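PDB 5OLC: galactonate dehydratase from Zobellia galactanivorans, which belongs to the enolase superfamily, joining a mandelate racemase-like N-terminal domain to a C-terminal domain of the TIM-barrel type. Local coordinates for residues K288-L293 with V299-H304; I310-A315 with P334-D339. All blocks are in the same frame, centred on the assembly; numbering follows the deposited sequence.

In the fold
Interactions 1 and 2 are neighbouring helix-on-strand contacts of one barrel, with their centres about 14 Å apart. Along the chain they come in series: helix 283-296 packs on strand 300-301, and helix 309-321, which follows, packs on the segment leading into strand 337-339. Both strands belong to the mixed sheet of the enolase C-terminal domain, and strand 337-339 pairs in parallel with strand 136-142, consistent with a closing barrel. The two contacts also touch directly, through V302 against T335, P303 against A315 and H304 against E337. The last steps of the barrel are thereby built from two consecutive helix-on-strand contacts.

Interaction 1: K288-L293 with V299-H304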
ATOM      1  N   LYS A 288      25.181  18.041   0.715  1.00 41.92           N
ATOM      2  CA  LYS A 288      24.332  19.056   1.376  1.00 41.63           C
ATOM      3  C   LYS A 288      22.859  18.834   0.998  1.00 42.44           C
ATOM      4  O   LYS A 288      21.987  18.942   1.858  1.00 40.65           O
ATOM      5  CB  LYS A 288      24.744  20.494   1.005  1.00 44.00           C
ATOM      6  CG  LYS A 288      24.967  21.425   2.208  1.00 59.37           C
ATOM      7  CD  LYS A 288      23.725  21.673   3.085  1.00 68.33           C
ATOM      8  CE  LYS A 288      23.706  23.062   3.671  1.00 77.49           C
ATOM      9  NZ  LYS A 288      22.691  23.186   4.752  1.00 92.30           N
ATOM     10  N   LYS A 289      22.589  18.502  -0.278  1.00 38.55           N
ATOM     11  CA  LYS A 289      21.215  18.248  -0.733  1.00 38.81           C
ATOM     12  C   LYS A 289      20.667  16.968  -0.090  1.00 41.48           C
ATOM     13  O   LYS A 289      19.525  16.947   0.390  1.00 40.17           O
ATOM     14  CB  LYS A 289      21.110  18.270  -2.263  1.00 41.24           C
ATOM     15  CG  LYS A 289      21.394  19.655  -2.855  1.00 37.92           C
ATOM     16  CD  LYS A 289      21.011  19.650  -4.341  1.00 46.58           C
ATOM     17  CE  LYS A 289      20.606  20.981  -4.924  1.00 40.23           C
ATOM     18  NZ  LYS A 289      21.734  21.920  -4.930  1.00 39.18           N
ATOM     19  N   ILE A 290      21.538  15.946   0.034  1.00 39.17           N
ATOM     20  CA  ILE A 290      21.269  14.688   0.748  1.00 38.57           C
ATOM     21  C   ILE A 290      21.008  15.027   2.252  1.00 40.94           C
ATOM     22  O   ILE A 290      20.139  14.416   2.859  1.00 42.02           O
ATOM     23  CB  ILE A 290      22.439  13.674   0.568  1.00 41.08           C
ATOM     24  CG1 ILE A 290      22.554  13.226  -0.896  1.00 41.51           C
ATOM     25  CG2 ILE A 290      22.302  12.463   1.524  1.00 41.09           C
ATOM     26  CD1 ILE A 290      23.877  12.489  -1.243  1.00 54.71           C
ATOM     27  N   ALA A 291      21.716  16.023   2.814  1.00 35.93           N
ATOM     28  CA  ALA A 291      21.526  16.442   4.201  1.00 36.84           C
ATOM     29  C   ALA A 291      20.128  17.037   4.449  1.00 41.34           C
ATOM     30  O   ALA A 291      19.536  16.751   5.488  1.00 40.32           O
ATOM     31  CB  ALA A 291      22.623  17.401   4.631  1.00 37.79           C
ATOM     32  N   THR A 292      19.585  17.803   3.469  1.00 38.88           N
ATOM     33  CA  THR A 292      18.226  18.395   3.460  1.00 38.13           C
ATOM     34  C   THR A 292      17.172  17.259   3.486  1.00 39.06           C
ATOM     35  O   THR A 292      16.184  17.318   4.233  1.00 34.60           O
ATOM     36  CB  THR A 292      18.094  19.281   2.191  1.00 49.60           C
ATOM     37  OG1 THR A 292      18.821  20.492   2.401  1.00 60.26           O
ATOM     38  CG2 THR A 292      16.648  19.587   1.789  1.00 43.92           C
ATOM     39  N   LEU A 293      17.402  16.236   2.634  1.00 37.29           N
ATOM     40  CA  LEU A 293      16.565  15.057   2.505  1.00 37.87           C
ATOM     41  C   LEU A 293      16.594  14.264   3.800  1.00 43.04           C
ATOM     42  O   LEU A 293      15.532  13.976   4.355  1.00 42.84           O
ATOM     43  CB  LEU A 293      17.071  14.178   1.356  1.00 38.70           C
ATOM     44  CG  LEU A 293      16.345  14.317   0.028  1.00 45.00           C
ATOM     45  CD1 LEU A 293      16.991  13.450  -1.016  1.00 45.08           C
ATOM     46  CD2 LEU A 293      14.885  13.893   0.150  1.00 48.87           C
ATOM     47  N   VAL A 299      16.333  11.289   9.609  1.00 53.06           N
ATOM     48  CA  VAL A 299      17.380  10.257   9.643  1.00 54.08           C
ATOM     49  C   VAL A 299      18.684  10.984   9.849  1.00 59.78           C
ATOM     50  O   VAL A 299      18.962  11.941   9.119  1.00 60.48           O
ATOM     51  CB  VAL A 299      17.498   9.431   8.331  1.00 58.87           C
ATOM     52  CG1 VAL A 299      18.312   8.159   8.553  1.00 58.44           C
ATOM     53  CG2 VAL A 299      16.136   9.107   7.723  1.00 59.15           C
ATOM     54  N   ASP A 300      19.521  10.483  10.777  1.00 56.47           N
ATOM     55  CA  ASP A 300      20.845  11.041  11.091  1.00 55.71           C
ATOM     56  C   ASP A 300      21.787  10.879   9.907  1.00 56.18           C
ATOM     57  O   ASP A 300      21.625   9.949   9.110  1.00 55.11           O
ATOM     58  CB  ASP A 300      21.480  10.335  12.304  1.00 58.28           C
ATOM     59  CG  ASP A 300      20.606  10.227  13.528  1.00 77.82           C
ATOM     60  OD1 ASP A 300      19.613   9.460  13.482  1.00 80.71           O
ATOM     61  OD2 ASP A 300      20.958  10.840  14.562  1.00 86.16           O
ATOM     62  N   LEU A 301      22.788  11.774   9.818  1.00 51.41           N
ATOM     63  CA  LEU A 301      23.830  11.773   8.787  1.00 49.98           C
ATOM     64  C   LEU A 301      25.199  11.846   9.421  1.00 52.94           C
ATOM     65  O   LEU A 301      25.503  12.797  10.144  1.00 52.13           O
ATOM     66  CB  LEU A 301      23.673  12.944   7.800  1.00 49.24           C
ATOM     67  CG  LEU A 301      24.170  12.690   6.393  1.00 53.14           C
ATOM     68  CD1 LEU A 301      23.339  13.469   5.392  1.00 53.36           C
ATOM     69  CD2 LEU A 301      25.648  12.999   6.259  1.00 54.41           C
ATOM     70  N   VAL A 302      26.022  10.837   9.149  1.00 49.26           N
ATOM     71  CA  VAL A 302      27.418  10.778   9.565  1.00 49.41           C
ATOM     72  C   VAL A 302      28.074  10.448   8.244  1.00 56.27           C
ATOM     73  O   VAL A 302      27.773   9.381   7.719  1.00 58.01           O
ATOM     74  CB  VAL A 302      27.732   9.708  10.653  1.00 52.11           C
ATOM     75  CG1 VAL A 302      29.231   9.694  10.984  1.00 51.84           C
ATOM     76  CG2 VAL A 302      26.893   9.917  11.914  1.00 51.17           C
ATOM     77  N   PRO A 303      28.855  11.340   7.606  1.00 52.87           N
ATOM     78  CA  PRO A 303      29.413  10.982   6.298  1.00 53.20           C
ATOM     79  C   PRO A 303      30.489   9.897   6.349  1.00 62.55           C
ATOM     80  O   PRO A 303      31.056   9.613   7.414  1.00 62.69           O
ATOM     81  CB  PRO A 303      29.925  12.317   5.756  1.00 54.38           C
ATOM     82  CG  PRO A 303      30.247  13.107   6.946  1.00 58.15           C
ATOM     83  CD  PRO A 303      29.294  12.685   8.031  1.00 54.08           C
ATOM     84  N   HIS A 304      30.730   9.259   5.204  1.00 63.49           N
ATOM     85  CA  HIS A 304      31.775   8.256   5.078  1.00 65.63           C
ATOM     86  C   HIS A 304      33.025   9.011   4.604  1.00 71.48           C
ATOM     87  O   HIS A 304      32.915   9.853   3.702  1.00 71.26           O
ATOM     88  CB  HIS A 304      31.360   7.166   4.073  1.00 67.25           C
ATOM     89  CG  HIS A 304      32.393   6.092   3.872  1.00 71.48           C
ATOM     90  ND1 HIS A 304      33.154   6.021   2.705  1.00 73.54           N
ATOM     91  CD2 HIS A 304      32.755   5.077   4.692  1.00 73.66           C
ATOM     92  CE1 HIS A 304      33.954   4.976   2.863  1.00 73.26           C
ATOM     93  NE2 HIS A 304      33.755   4.378   4.042  1.00 73.56           N
TER
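The bond from T292 N to K288 O, 3.1 Å long, holds the helical turn that spans I290 and A291, the two residues that meet L301. No hydrogen bond crosses between the segments. The contact itself is apolar and is made by one methyl of L301. L301 CD1 comes down on the helix backbone, 3.7 Å from A291 CA and 4.0 Å from A291 N, so that it meets main chain as well as side chain. Among side-chain atoms, L301 CD1 is 4.1 Å from A291 CB and 4.1 Å from I290 CG2.

The torsions explain the choice of atoms. In L301 the CG lies opposite the backbone N (chi1 -150°), which carries the isobutyl group out from the strand to the helix. I290 presents its CG2 branch, whereas its CG1-CD1 arm leads away from L301; the side chain also touches F262 and A281. The side chains of I290 and L301 cross at about a right angle. In fold terms this is the helix-to-strand part of a beta-alpha-beta crossover of the TIM-barrel-type domain: strand 273-274, helices 278-281 and 283-296, then the parallel neighbour 300-301. The nearest CA atoms, those of A291 and L301, are 6.9 Å apart, and 92 Å² is buried in all, a small area consistent with a single leucine doing the work. P276 touches both I290 and L301 and extends the apolar patch.

Polar groups on the remaining faces point to other partners. K288 NZ forms a salt bridge with E83 of the second subunit, and D300 OD2 forms one with K210 of a third.

Interaction 2: I310-A315 with P334-D339; sequences IAISAA and PTMELD
M336 reaches A315 and I312 because its CG is placed between the backbone N and the carbonyl carbon (chi1 75°) and the chain then runs extended, with chi2 171° and chi3 -172°, carrying SD and CE straight out to the helix. I312 answers with CG2, the branch lying anti to its own backbone N. The setting is the interface between the helix layer and the strands of the TIM-barrel-type domain: helix 309-321 follows strand 300-301 and lies against the strand 337-339 region, which is hydrogen-bonded in parallel to strand 136-142.

Two residues one helical turn apart receive the thioether. M336 CE packs on I312 CG2 at 3.8 Å. M336 SD lies 4.0 Å from A315 C and 4.1 Å from A315 CB, so it meets main chain as well as side chain. The same I312 methyl serves a second partner, since L338 CD1 lies 4.0 Å from I312 CG2; through this one branch I312 bears on M336 and L338 together. In both pairs the side chains cross at about a right angle. No hydrogen bond crosses between the segments; the 200 Å² buried comes mostly from I312, M336, A315 and L338, and all four of these touching residues are buried. V316 and V319, on the next part of the helix, also contact M336.

E337, between M336 and L338, turns its carboxylate away from the helix, where OE1 forms a salt bridge with K172 NZ. At the far end of the strand D339 ties the barrel to the N-terminal sheet: its OD2 forms a salt bridge with R37 NH2, while OD1 is hydrogen-bonded to T341 OG1.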
ATOM      1  N   ILE A 310      42.143  16.163   2.014  1.00 55.28           N
ATOM      2  CA  ILE A 310      41.236  16.921   1.133  1.00 54.16           C
ATOM      3  C   ILE A 310      39.816  16.433   1.426  1.00 56.06           C
ATOM      4  O   ILE A 310      38.936  17.258   1.651  1.00 55.07           O
ATOM      5  CB  ILE A 310      41.566  16.865  -0.386  1.00 57.39           C
ATOM      6  CG1 ILE A 310      42.940  17.486  -0.674  1.00 58.48           C
ATOM      7  CG2 ILE A 310      40.491  17.606  -1.170  1.00 56.81           C
ATOM      8  CD1 ILE A 310      43.539  17.121  -1.947  1.00 66.32           C
ATOM      9  N   ALA A 311      39.638  15.082   1.491  1.00 51.75           N
ATOM     10  CA  ALA A 311      38.420  14.346   1.830  1.00 50.54           C
ATOM     11  C   ALA A 311      38.003  14.589   3.277  1.00 56.23           C
ATOM     12  O   ALA A 311      36.825  14.893   3.515  1.00 57.13           O
ATOM     13  CB  ALA A 311      38.641  12.869   1.637  1.00 50.94           C
ATOM     14  N   ILE A 312      38.947  14.434   4.255  1.00 51.20           N
ATOM     15  CA  ILE A 312      38.621  14.650   5.669  1.00 50.23           C
ATOM     16  C   ILE A 312      38.133  16.085   5.891  1.00 55.54           C
ATOM     17  O   ILE A 312      37.097  16.264   6.526  1.00 55.50           O
ATOM     18  CB  ILE A 312      39.746  14.225   6.634  1.00 52.47           C
ATOM     19  CG1 ILE A 312      40.108  12.757   6.414  1.00 52.33           C
ATOM     20  CG2 ILE A 312      39.359  14.479   8.106  1.00 51.87           C
ATOM     21  CD1 ILE A 312      41.597  12.425   6.572  1.00 61.85           C
ATOM     22  N   SER A 313      38.819  17.086   5.289  1.00 52.69           N
ATOM     23  CA  SER A 313      38.451  18.506   5.377  1.00 52.52           C
ATOM     24  C   SER A 313      37.008  18.770   4.965  1.00 56.58           C
ATOM     25  O   SER A 313      36.293  19.420   5.721  1.00 56.81           O
ATOM     26  CB  SER A 313      39.398  19.370   4.555  1.00 55.28           C
ATOM     27  OG  SER A 313      40.665  19.404   5.181  1.00 63.82           O
ATOM     28  N   ALA A 314      36.571  18.222   3.802  1.00 52.35           N
ATOM     29  CA  ALA A 314      35.212  18.346   3.284  1.00 51.84           C
ATOM     30  C   ALA A 314      34.183  17.847   4.328  1.00 55.22           C
ATOM     31  O   ALA A 314      33.155  18.506   4.532  1.00 54.39           O
ATOM     32  CB  ALA A 314      35.085  17.576   1.979  1.00 52.57           C
ATOM     33  N   ALA A 315      34.501  16.726   5.034  1.00 50.45           N
ATOM     34  CA  ALA A 315      33.663  16.190   6.110  1.00 48.57           C
ATOM     35  C   ALA A 315      33.707  17.093   7.325  1.00 50.20           C
ATOM     36  O   ALA A 315      32.657  17.346   7.897  1.00 49.73           O
ATOM     37  CB  ALA A 315      34.080  14.784   6.479  1.00 48.97           C
ATOM     38  N   PRO A 334      28.850  16.193  17.457  1.00 63.27           N
ATOM     39  CA  PRO A 334      28.774  15.246  16.331  1.00 62.62           C
ATOM     40  C   PRO A 334      30.050  14.441  16.121  1.00 67.30           C
ATOM     41  O   PRO A 334      31.087  14.821  16.657  1.00 66.64           O
ATOM     42  CB  PRO A 334      28.518  16.162  15.141  1.00 64.01           C
ATOM     43  CG  PRO A 334      29.204  17.411  15.495  1.00 68.39           C
ATOM     44  CD  PRO A 334      29.017  17.576  16.971  1.00 64.31           C
ATOM     45  N   THR A 335      29.976  13.340  15.326  1.00 65.37           N
ATOM     46  CA  THR A 335      31.126  12.495  14.947  1.00 65.51           C
ATOM     47  C   THR A 335      31.297  12.463  13.419  1.00 71.21           C
ATOM     48  O   THR A 335      30.379  12.831  12.675  1.00 71.28           O
ATOM     49  CB  THR A 335      31.036  11.041  15.472  1.00 70.64           C
ATOM     50  OG1 THR A 335      30.017  10.317  14.775  1.00 67.30           O
ATOM     51  CG2 THR A 335      30.857  10.943  16.976  1.00 70.65           C
ATOM     52  N   MET A 336      32.479  12.003  12.964  1.00 68.12           N
ATOM     53  CA  MET A 336      32.832  11.820  11.556  1.00 67.81           C
ATOM     54  C   MET A 336      33.888  10.726  11.430  1.00 71.56           C
ATOM     55  O   MET A 336      34.528  10.382  12.430  1.00 71.46           O
ATOM     56  CB  MET A 336      33.294  13.131  10.913  1.00 70.32           C
ATOM     57  CG  MET A 336      34.681  13.556  11.325  1.00 74.11           C
ATOM     58  SD  MET A 336      35.265  14.936  10.355  1.00 78.61           S
ATOM     59  CE  MET A 336      36.881  14.982  10.890  1.00 75.68           C
ATOM     60  N   GLU A 337      34.073  10.180  10.214  1.00 67.88           N
ATOM     61  CA  GLU A 337      35.044   9.110  10.002  1.00 67.82           C
ATOM     62  C   GLU A 337      36.480   9.619   9.911  1.00 71.24           C
ATOM     63  O   GLU A 337      36.856  10.274   8.935  1.00 69.23           O
ATOM     64  CB  GLU A 337      34.675   8.224   8.791  1.00 69.42           C
ATOM     65  CG  GLU A 337      35.413   6.894   8.768  1.00 79.87           C
ATOM     66  CD  GLU A 337      34.866   5.803   7.868  1.00107.32           C
ATOM     67  OE1 GLU A 337      33.627   5.732   7.683  1.00112.44           O
ATOM     68  OE2 GLU A 337      35.676   4.962   7.416  1.00100.28           O
ATOM     69  N   LEU A 338      37.288   9.269  10.923  1.00 69.34           N
ATOM     70  CA  LEU A 338      38.697   9.628  10.949  1.00 69.82           C
ATOM     71  C   LEU A 338      39.561   8.371  10.800  1.00 76.46           C
ATOM     72  O   LEU A 338      39.797   7.669  11.791  1.00 75.53           O
ATOM     73  CB  LEU A 338      39.038  10.412  12.229  1.00 69.70           C
ATOM     74  CG  LEU A 338      40.365  11.181  12.242  1.00 73.76           C
ATOM     75  CD1 LEU A 338      40.316  12.424  11.347  1.00 73.38           C
ATOM     76  CD2 LEU A 338      40.717  11.592  13.635  1.00 75.39           C
ATOM     77  N   ASP A 339      39.998   8.074   9.547  1.00 75.76           N
ATOM     78  CA  ASP A 339      40.851   6.924   9.213  1.00 77.08           C
ATOM     79  C   ASP A 339      42.171   7.000   9.976  1.00 84.56           C
ATOM     80  O   ASP A 339      42.931   7.950   9.784  1.00 84.88           O
ATOM     81  CB  ASP A 339      41.101   6.838   7.691  1.00 79.16           C
ATOM     82  CG  ASP A 339      41.947   5.655   7.232  1.00 89.40           C
ATOM     83  OD1 ASP A 339      41.809   4.560   7.820  1.00 89.34           O
ATOM     84  OD2 ASP A 339      42.724   5.819   6.264  1.00 97.09           O
TER